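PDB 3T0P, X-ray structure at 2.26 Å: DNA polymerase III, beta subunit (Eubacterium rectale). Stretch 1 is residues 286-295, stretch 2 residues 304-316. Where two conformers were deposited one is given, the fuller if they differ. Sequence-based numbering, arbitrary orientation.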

# COMPACT_ATOMS: atom_id res chain seq x y z
N ASN B 286 29.42 -3.07 21.15
CA ASN B 286 30.67 -3.02 21.90
C ASN B 286 30.99 -1.53 22.07
O ASN B 286 31.33 -0.83 21.10
CB ASN B 286 31.78 -3.82 21.23
CG ASN B 286 31.76 -5.31 21.50
OD1 ASN B 286 31.01 -6.07 20.90
ND2 ASN B 286 32.67 -5.78 22.34
N ILE B 287 30.73 -1.03 23.26
CA ILE B 287 30.90 0.37 23.58
C ILE B 287 32.26 0.58 24.25
O ILE B 287 32.54 -0.01 25.28
CB ILE B 287 29.72 0.85 24.46
CG1 ILE B 287 28.40 0.91 23.64
CG2 ILE B 287 30.03 2.20 25.11
CD1 ILE B 287 27.16 0.81 24.46
N THR B 288 33.10 1.39 23.63
CA THR B 288 34.43 1.76 24.14
C THR B 288 34.49 3.28 24.05
O THR B 288 33.51 3.88 23.58
CB THR B 288 35.55 1.03 23.37
OG1 THR B 288 35.50 1.38 21.97
CG2 THR B 288 35.50 -0.49 23.53
N ASP B 289 35.60 3.90 24.47
CA ASP B 289 35.82 5.35 24.40
C ASP B 289 35.69 5.85 22.96
O ASP B 289 36.35 5.33 22.05
CB ASP B 289 37.21 5.73 24.95
N GLY B 290 34.79 6.80 22.76
CA GLY B 290 34.56 7.42 21.46
C GLY B 290 33.96 6.57 20.36
O GLY B 290 33.77 7.07 19.26
N ASN B 291 33.67 5.28 20.63
CA ASN B 291 33.17 4.38 19.60
C ASN B 291 32.18 3.34 20.08
O ASN B 291 32.35 2.71 21.12
CB ASN B 291 34.34 3.63 18.93
CG ASN B 291 33.94 2.95 17.64
OD1 ASN B 291 33.76 3.59 16.60
ND2 ASN B 291 33.73 1.64 17.69
N MSE B 292 31.17 3.11 19.25
CA MSE B 292 30.22 2.02 19.38
C MSE B 292 30.37 1.15 18.14
O MSE B 292 30.20 1.62 17.01
CB MSE B 292 28.77 2.49 19.55
CG MSE B 292 27.83 1.32 19.64
SE MSE B 292 25.93 1.77 19.57
CE MSE B 292 25.74 2.63 21.36
N GLU B 293 30.67 -0.12 18.36
CA GLU B 293 30.73 -1.12 17.30
C GLU B 293 29.49 -2.01 17.40
O GLU B 293 29.21 -2.57 18.46
CB GLU B 293 32.01 -1.96 17.42
CG GLU B 293 32.09 -2.96 16.28
CD GLU B 293 33.26 -3.91 16.36
OE1 GLU B 293 33.35 -4.68 17.35
OE2 GLU B 293 34.09 -3.89 15.43
N LEU B 294 28.76 -2.14 16.28
CA LEU B 294 27.57 -2.96 16.15
C LEU B 294 27.81 -4.10 15.19
O LEU B 294 28.35 -3.90 14.11
CB LEU B 294 26.37 -2.12 15.67
CG LEU B 294 25.96 -0.99 16.60
CD1 LEU B 294 26.59 0.31 16.13
CD2 LEU B 294 24.47 -0.85 16.65
N ARG B 295 27.43 -5.30 15.61
CA ARG B 295 27.57 -6.51 14.80
C ARG B 295 26.31 -7.36 14.82
O ARG B 295 25.59 -7.42 15.83
CB ARG B 295 28.72 -7.41 15.28
CG ARG B 295 30.09 -6.78 15.24
CD ARG B 295 31.16 -7.66 15.86
NE ARG B 295 30.88 -7.98 17.26
CZ ARG B 295 31.74 -8.58 18.08
NH1 ARG B 295 32.95 -8.91 17.65
NH2 ARG B 295 31.39 -8.84 19.34
N ASN B 304 29.32 -5.38 10.19
CA ASN B 304 30.09 -4.69 11.20
C ASN B 304 29.98 -3.18 10.94
O ASN B 304 30.19 -2.74 9.81
CB ASN B 304 31.55 -5.17 11.19
CG ASN B 304 32.31 -4.66 12.38
OD1 ASN B 304 32.24 -5.24 13.46
ND2 ASN B 304 32.97 -3.52 12.25
N GLU B 305 29.63 -2.40 11.96
CA GLU B 305 29.52 -0.95 11.80
C GLU B 305 30.06 -0.22 13.03
O GLU B 305 29.80 -0.65 14.14
CB GLU B 305 28.04 -0.52 11.58
CG GLU B 305 27.91 0.96 11.23
CD GLU B 305 26.65 1.44 10.53
OE1 GLU B 305 25.86 0.59 10.05
OE2 GLU B 305 26.44 2.68 10.50
N ASP B 306 30.74 0.92 12.82
CA ASP B 306 31.27 1.77 13.88
C ASP B 306 30.54 3.10 13.89
O ASP B 306 30.34 3.69 12.85
CB ASP B 306 32.79 1.99 13.73
CG ASP B 306 33.64 0.74 13.89
OD1 ASP B 306 33.52 0.07 14.94
OD2 ASP B 306 34.47 0.47 13.00
N ILE B 307 30.13 3.57 15.06
CA ILE B 307 29.47 4.87 15.22
C ILE B 307 30.26 5.65 16.26
O ILE B 307 30.57 5.11 17.32
CB ILE B 307 27.96 4.76 15.60
CG1 ILE B 307 27.19 3.82 14.64
CG2 ILE B 307 27.30 6.16 15.67
CD1 ILE B 307 25.67 3.64 15.01
N ASP B 308 30.58 6.92 15.95
CA ASP B 308 31.25 7.83 16.88
C ASP B 308 30.30 8.17 18.03
O ASP B 308 29.14 8.49 17.79
CB ASP B 308 31.65 9.14 16.16
CG ASP B 308 32.76 9.04 15.14
OD1 ASP B 308 33.40 7.97 15.05
OD2 ASP B 308 33.01 10.06 14.46
N ILE B 309 30.77 8.06 19.28
CA ILE B 309 29.95 8.37 20.47
C ILE B 309 30.77 9.18 21.46
O ILE B 309 32.00 9.27 21.34
CB ILE B 309 29.40 7.08 21.16
CG1 ILE B 309 30.54 6.21 21.73
CG2 ILE B 309 28.46 6.28 20.24
CD1 ILE B 309 30.12 5.12 22.62
N ASP B 310 30.09 9.69 22.48
CA ASP B 310 30.70 10.31 23.66
C ASP B 310 30.27 9.41 24.81
O ASP B 310 29.08 9.33 25.10
CB ASP B 310 30.31 11.79 23.84
N LYS B 311 31.22 8.63 25.36
CA LYS B 311 30.96 7.68 26.43
C LYS B 311 31.62 8.10 27.74
O LYS B 311 32.80 8.46 27.76
CB LYS B 311 31.43 6.26 26.03
CG LYS B 311 31.16 5.20 27.12
CD LYS B 311 32.29 4.16 27.33
CE LYS B 311 33.56 4.74 27.87
NZ LYS B 311 34.43 3.68 28.46
N ASP B 312 30.86 7.99 28.84
CA ASP B 312 31.31 8.20 30.20
C ASP B 312 31.04 6.91 30.96
O ASP B 312 29.97 6.32 30.82
CB ASP B 312 30.59 9.40 30.85
CG ASP B 312 30.85 10.74 30.17
OD1 ASP B 312 32.04 11.12 30.03
OD2 ASP B 312 29.86 11.43 29.82
N GLY B 313 32.01 6.46 31.73
CA GLY B 313 31.85 5.23 32.50
C GLY B 313 32.48 4.02 31.85
O GLY B 313 33.38 4.17 31.03
N LYS B 314 32.02 2.83 32.21
CA LYS B 314 32.63 1.57 31.79
C LYS B 314 32.43 1.18 30.33
O LYS B 314 31.34 1.36 29.76
CB LYS B 314 32.08 0.41 32.64
CG LYS B 314 32.41 0.45 34.13
CD LYS B 314 31.61 -0.60 34.91
CE LYS B 314 32.02 -0.63 36.37
NZ LYS B 314 31.16 -1.53 37.18
N ASP B 315 33.46 0.51 29.76
CA ASP B 315 33.33 -0.16 28.46
C ASP B 315 32.28 -1.26 28.66
O ASP B 315 32.19 -1.83 29.76
CB ASP B 315 34.66 -0.76 27.99
CG ASP B 315 35.73 0.21 27.48
OD1 ASP B 315 35.50 1.43 27.52
OD2 ASP B 315 36.79 -0.27 27.02
N ILE B 316 31.46 -1.55 27.64
CA ILE B 316 30.44 -2.58 27.80
C ILE B 316 30.12 -3.26 26.46
O ILE B 316 30.05 -2.61 25.42
CB ILE B 316 29.14 -2.02 28.49
CG1 ILE B 316 28.17 -3.15 28.93
CG2 ILE B 316 28.43 -0.93 27.66
CD1 ILE B 316 26.82 -2.73 29.57
O HOH W 1 34.01 8.72 24.60
O HOH W 2 35.86 -1.53 15.52

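The most unusual feature of this contact is that stretch 1 folds back on itself and pairs with stretch 2 along both of its arms. Asn291 to Arg295 runs antiparallel to Asn304 to Asp308, while Ile287, on the other arm of the tight hairpin, pairs with Ile316 near the far end of stretch 2. Between these two pairings stretch 2 has to go around the hairpin tip, a type II turn from Thr288 to Asn291. Gly290 sits in that turn with phi 67° and psi 0°, a positive phi that by itself favours glycine.

The longer pairing follows the regular antiparallel rule. Met292 and Ile307 exchange two backbone hydrogen bonds, Met292 N to Ile307 O and Ile307 N to Met292 O, both 2.8 Å. Two residues on, Leu294 N donates to Glu305 O at 2.8 Å and Glu305 N to Leu294 O at 2.9 Å. The register persists to the tip, where Ile309 N reaches Gly290 O at a longer 3.2 Å, still nearly straight at 168°. Gly290 CA also lies 3.2 Å from Ile309 O, a CA-H...O contact. The Ile287 arm repeats the closed pair: Ile287 N to Ile316 O is 2.8 Å, and Ile316 N to Ile287 O is 3.0 Å.

Side chains alternate across the sheet, and the two faces differ in chemistry. Ile287, Met292, Leu294, Ile307 and Ile316 share one face with Glu305, whose carboxylate is hydrogen-bonded elsewhere in the structure. Leu294 CD1 packs against Ile307 CD1 at 3.6 Å, a diagonal contact between neighbouring pairs. Ile309 bridges the arms: its CG2 is 3.9 Å from Met292 CB, and its CD1 is 3.8 Å from Ile287 CG2. Its CA-to-CB bond points sideways, but chi1 near 65° (p) and chi2 near 169° (t) accompany a side chain whose end comes nearer the hairpin. Ile287 CD1 and Ile316 CG2, 3.9 Å apart, extend the apolar packing.

The opposite face carries Asn291, Glu293, Arg295, Asn304, Asp306 and Asp308. Here Asn291 ND2 donates to Asp306 OD1 at 3.2 Å, again diagonally rather than to its direct partner. Glu293 OE2 and Asp306 OD1 are like charges only 4.0 Å apart, and one water joins them by donating to both, at 3.0 Å to Glu293 OE2 and 2.9 Å to Asp306 OD1. The water and the asparagine amide thus supply hydrogens where two carboxylates meet.

Where stretch 2 leaves the regular ladder, another water fills in for direct pairing, accepting from Gly290 N at 2.8 Å and Lys311 N at 2.9 Å. Lys311 then serves both stretches. Its CD packs 3.7 Å from Ile287 CG2, while its NZ donates to Gly313 O at 2.8 Å and forms a salt bridge with Asp315 OD1 at 2.7 Å. These polar links tie together the excursion that returns stretch 2 to Ile287, and the aliphatic part of the same lysine packs against Ile287 and the backbone of Thr288 and Asp289.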